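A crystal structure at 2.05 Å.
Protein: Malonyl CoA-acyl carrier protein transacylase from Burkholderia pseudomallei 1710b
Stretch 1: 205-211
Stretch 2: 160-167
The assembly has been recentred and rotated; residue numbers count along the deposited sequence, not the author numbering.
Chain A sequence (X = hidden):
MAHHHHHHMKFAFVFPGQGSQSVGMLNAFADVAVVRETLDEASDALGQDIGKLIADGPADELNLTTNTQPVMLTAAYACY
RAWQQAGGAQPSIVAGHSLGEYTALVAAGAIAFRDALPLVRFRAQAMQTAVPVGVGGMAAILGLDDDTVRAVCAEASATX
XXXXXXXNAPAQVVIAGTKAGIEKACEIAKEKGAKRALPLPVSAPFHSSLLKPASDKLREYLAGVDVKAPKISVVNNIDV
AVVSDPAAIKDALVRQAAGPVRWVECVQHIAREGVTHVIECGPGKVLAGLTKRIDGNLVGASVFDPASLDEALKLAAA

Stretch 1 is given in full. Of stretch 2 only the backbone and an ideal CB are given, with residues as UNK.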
# COMPACT_ATOMS: atom_id res chain seq x y z
N PRO A 205 1.78 -9.93 12.01
CA PRO A 205 2.05 -10.69 10.77
C PRO A 205 1.11 -10.33 9.63
O PRO A 205 0.30 -11.18 9.17
CB PRO A 205 1.79 -12.12 11.22
CG PRO A 205 0.65 -12.01 12.16
CD PRO A 205 0.84 -10.69 12.87
N PHE A 206 1.19 -9.09 9.18
CA PHE A 206 0.29 -8.58 8.17
C PHE A 206 0.34 -9.41 6.88
O PHE A 206 1.41 -9.89 6.44
CB PHE A 206 0.68 -7.14 7.80
CG PHE A 206 0.59 -6.15 8.93
CD1 PHE A 206 -0.21 -6.36 10.04
CD2 PHE A 206 1.27 -4.95 8.83
CE1 PHE A 206 -0.28 -5.42 11.06
CE2 PHE A 206 1.20 -4.00 9.87
CZ PHE A 206 0.42 -4.25 10.97
N HIS A 207 -0.83 -9.56 6.28
CA HIS A 207 -1.00 -10.23 4.99
C HIS A 207 -0.76 -11.74 5.06
O HIS A 207 -0.79 -12.40 4.03
CB HIS A 207 -0.18 -9.50 3.90
CG HIS A 207 -0.67 -8.11 3.64
ND1 HIS A 207 -1.88 -7.86 3.02
CD2 HIS A 207 -0.14 -6.90 3.95
CE1 HIS A 207 -2.08 -6.54 2.99
NE2 HIS A 207 -1.03 -5.94 3.53
N SER A 208 -0.59 -12.27 6.27
CA SER A 208 -0.62 -13.71 6.55
C SER A 208 -2.01 -14.18 6.96
O SER A 208 -2.85 -13.39 7.41
CB SER A 208 0.38 -14.10 7.65
OG SER A 208 -0.11 -13.81 8.96
N SER A 209 -2.24 -15.48 6.79
CA SER A 209 -3.49 -16.11 7.23
C SER A 209 -3.75 -15.95 8.71
O SER A 209 -4.90 -16.05 9.15
CB SER A 209 -3.47 -17.60 6.85
OG SER A 209 -2.36 -18.28 7.44
N LEU A 210 -2.71 -15.68 9.51
CA LEU A 210 -2.91 -15.36 10.93
C LEU A 210 -3.73 -14.10 11.17
O LEU A 210 -4.32 -13.93 12.23
CB LEU A 210 -1.61 -15.26 11.68
CG LEU A 210 -0.64 -16.42 11.48
CD1 LEU A 210 0.56 -16.14 12.42
CD2 LEU A 210 -1.36 -17.68 11.78
N LEU A 211 -3.82 -13.24 10.15
CA LEU A 211 -4.59 -12.02 10.30
C LEU A 211 -6.07 -12.17 9.98
O LEU A 211 -6.76 -11.16 9.89
CB LEU A 211 -3.95 -10.88 9.48
CG LEU A 211 -3.67 -9.62 10.33
CD1 LEU A 211 -2.44 -9.81 11.24
CD2 LEU A 211 -3.48 -8.39 9.46
N UNK A 160 6.45 -23.24 12.63
CA UNK A 160 5.37 -22.27 12.84
C UNK A 160 4.98 -21.74 11.46
O UNK A 160 5.80 -21.67 10.54
CB UNK A 160 5.79 -21.14 13.78
N UNK A 161 3.72 -21.33 11.33
CA UNK A 161 3.18 -20.79 10.05
C UNK A 161 4.02 -19.62 9.59
O UNK A 161 4.38 -18.76 10.38
CB UNK A 161 1.72 -20.35 10.20
N UNK A 162 4.35 -19.62 8.30
CA UNK A 162 5.06 -18.52 7.65
C UNK A 162 4.78 -18.61 6.18
O UNK A 162 4.74 -19.73 5.59
CB UNK A 162 6.56 -18.56 7.93
N UNK A 163 4.55 -17.45 5.57
CA UNK A 163 4.04 -17.37 4.19
C UNK A 163 4.69 -16.23 3.44
O UNK A 163 5.11 -15.27 4.06
CB UNK A 163 2.52 -17.20 4.18
N UNK A 164 4.74 -16.33 2.11
CA UNK A 164 5.23 -15.23 1.26
C UNK A 164 4.03 -14.30 0.99
O UNK A 164 3.03 -14.72 0.41
CB UNK A 164 5.84 -15.75 -0.04
N UNK A 165 4.10 -13.08 1.49
CA UNK A 165 2.89 -12.22 1.58
C UNK A 165 2.93 -10.90 0.80
O UNK A 165 1.89 -10.28 0.66
CB UNK A 165 2.63 -11.89 3.05
N UNK A 166 4.11 -10.44 0.38
CA UNK A 166 4.25 -9.28 -0.55
C UNK A 166 5.21 -9.64 -1.66
O UNK A 166 6.42 -9.82 -1.42
CB UNK A 166 4.74 -8.03 0.18
N UNK A 167 4.68 -9.72 -2.88
CA UNK A 167 5.49 -9.87 -4.06
C UNK A 167 5.70 -8.50 -4.72
O UNK A 167 4.87 -8.05 -5.49
CB UNK A 167 4.84 -10.86 -5.03

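Position 160 lies beyond the reach of stretch 1, so the contact itself asks nothing of it. Its backbone does: phi near 151° with psi near 152° is a region that L-residues seldom enter and that a residue without a side chain visits freely. The deposited residue is Gly160.

At position 161 CA-to-CB points toward stretch 1, and the ideal CB stands 4.4 Å from Leu210 CD2, with the hydroxyl of Ser209 a little farther off. Phi and psi of -56° and 134° are extended and permissive. A small or medium apolar side chain would suit the methyl of the leucine; a threonine could also be accommodated. The residue is Val161, in the t rotamer, and its CG1 comes 4.2 Å from Leu210 CD2, an apolar contact. The same CG1 lies 4.1 Å from Ser209 OG.

Position 162 begins the strand and points away, leaving the choice to whatever lies behind; its extended backbone is congenial to beta-branched residues, and Val162 is one.

Position 163 again points toward stretch 1, but its CB is still 5.1 Å from Ser208 CB, so a short side chain would leave a gap. Across that gap stretch 1 offers donors: the backbone N and the hydroxyl of Ser209, at the start of a short 3-10 segment. A side chain with acceptors at its end is called for, and among the acidic and amide residues a longer one has the better reach. Glu163 meets the demand with both carboxylate oxygens. Ser209 N donates to Glu163 OE1 at 2.9 Å with a nearly straight angle of 163°, while Ser209 OG donates to Glu163 OE2 at 2.7 Å. One serine thus engages the carboxylate as a two-pronged fork. A water extends the network, donating to Glu163 OE1 at 2.6 Å and to His207 O at 2.8 Å, and so joins two acceptors that could not bond each other directly.

Position 164 points away and receives nothing from stretch 1; many residues would be compatible with this contact. It is Ala164.

Position 165 is the tightest. Its CB points toward the type II turn from Pro205 to Ser208, where the ideal CB lies 3.6 Å from His207 O and 4.1 Å from Phe206 O. With so little room ahead, a compact side chain fits best: alanine, valine, or perhaps threonine. Val165, in the m rotamer, packs against the turn's backbone, CG1 at 3.3 Å from His207 O and CG2 at 3.5 Å from Phe206 O. Its CB also sits 3.7 Å from His207 CB, where the two stretches come close.

Position 166 points sideways, and its ideal CB has no neighbor from stretch 1 within 5.5 Å. A medium side chain could still bend toward the histidine ring, and a polar end would be plausible there. The residue is Asn166, whose end does come nearer His207.

Position 167 is out of reach, its extended backbone tolerating many residues; it is Phe167.

Stretch 2, residues 160-167: GVVEAVNF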
# COMPACT_ATOMS: atom_id res chain seq x y z
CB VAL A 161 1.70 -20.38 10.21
CG1 VAL A 161 1.18 -19.59 9.06
CG2 VAL A 161 0.86 -21.64 10.45
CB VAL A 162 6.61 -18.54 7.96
CG1 VAL A 162 7.26 -19.90 7.64
CG2 VAL A 162 7.32 -17.40 7.28
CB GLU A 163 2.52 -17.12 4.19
CG GLU A 163 1.69 -18.29 4.77
CD GLU A 163 0.28 -17.87 5.20
OE1 GLU A 163 -0.05 -16.65 5.20
OE2 GLU A 163 -0.50 -18.79 5.56
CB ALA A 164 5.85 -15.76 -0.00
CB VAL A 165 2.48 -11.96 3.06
CG1 VAL A 165 2.33 -13.30 3.85
CG2 VAL A 165 3.45 -10.98 3.80
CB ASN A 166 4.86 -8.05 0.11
CG ASN A 166 3.94 -7.34 1.11
OD1 ASN A 166 2.82 -7.78 1.45
ND2 ASN A 166 4.42 -6.24 1.60
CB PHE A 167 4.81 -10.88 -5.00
CG PHE A 167 4.58 -12.22 -4.37
CD1 PHE A 167 5.63 -13.10 -4.21
CD2 PHE A 167 3.33 -12.59 -3.90
CE1 PHE A 167 5.41 -14.35 -3.60
CE2 PHE A 167 3.12 -13.83 -3.31
CZ PHE A 167 4.14 -14.69 -3.17
O HOH W 1 -0.98 -15.11 3.27
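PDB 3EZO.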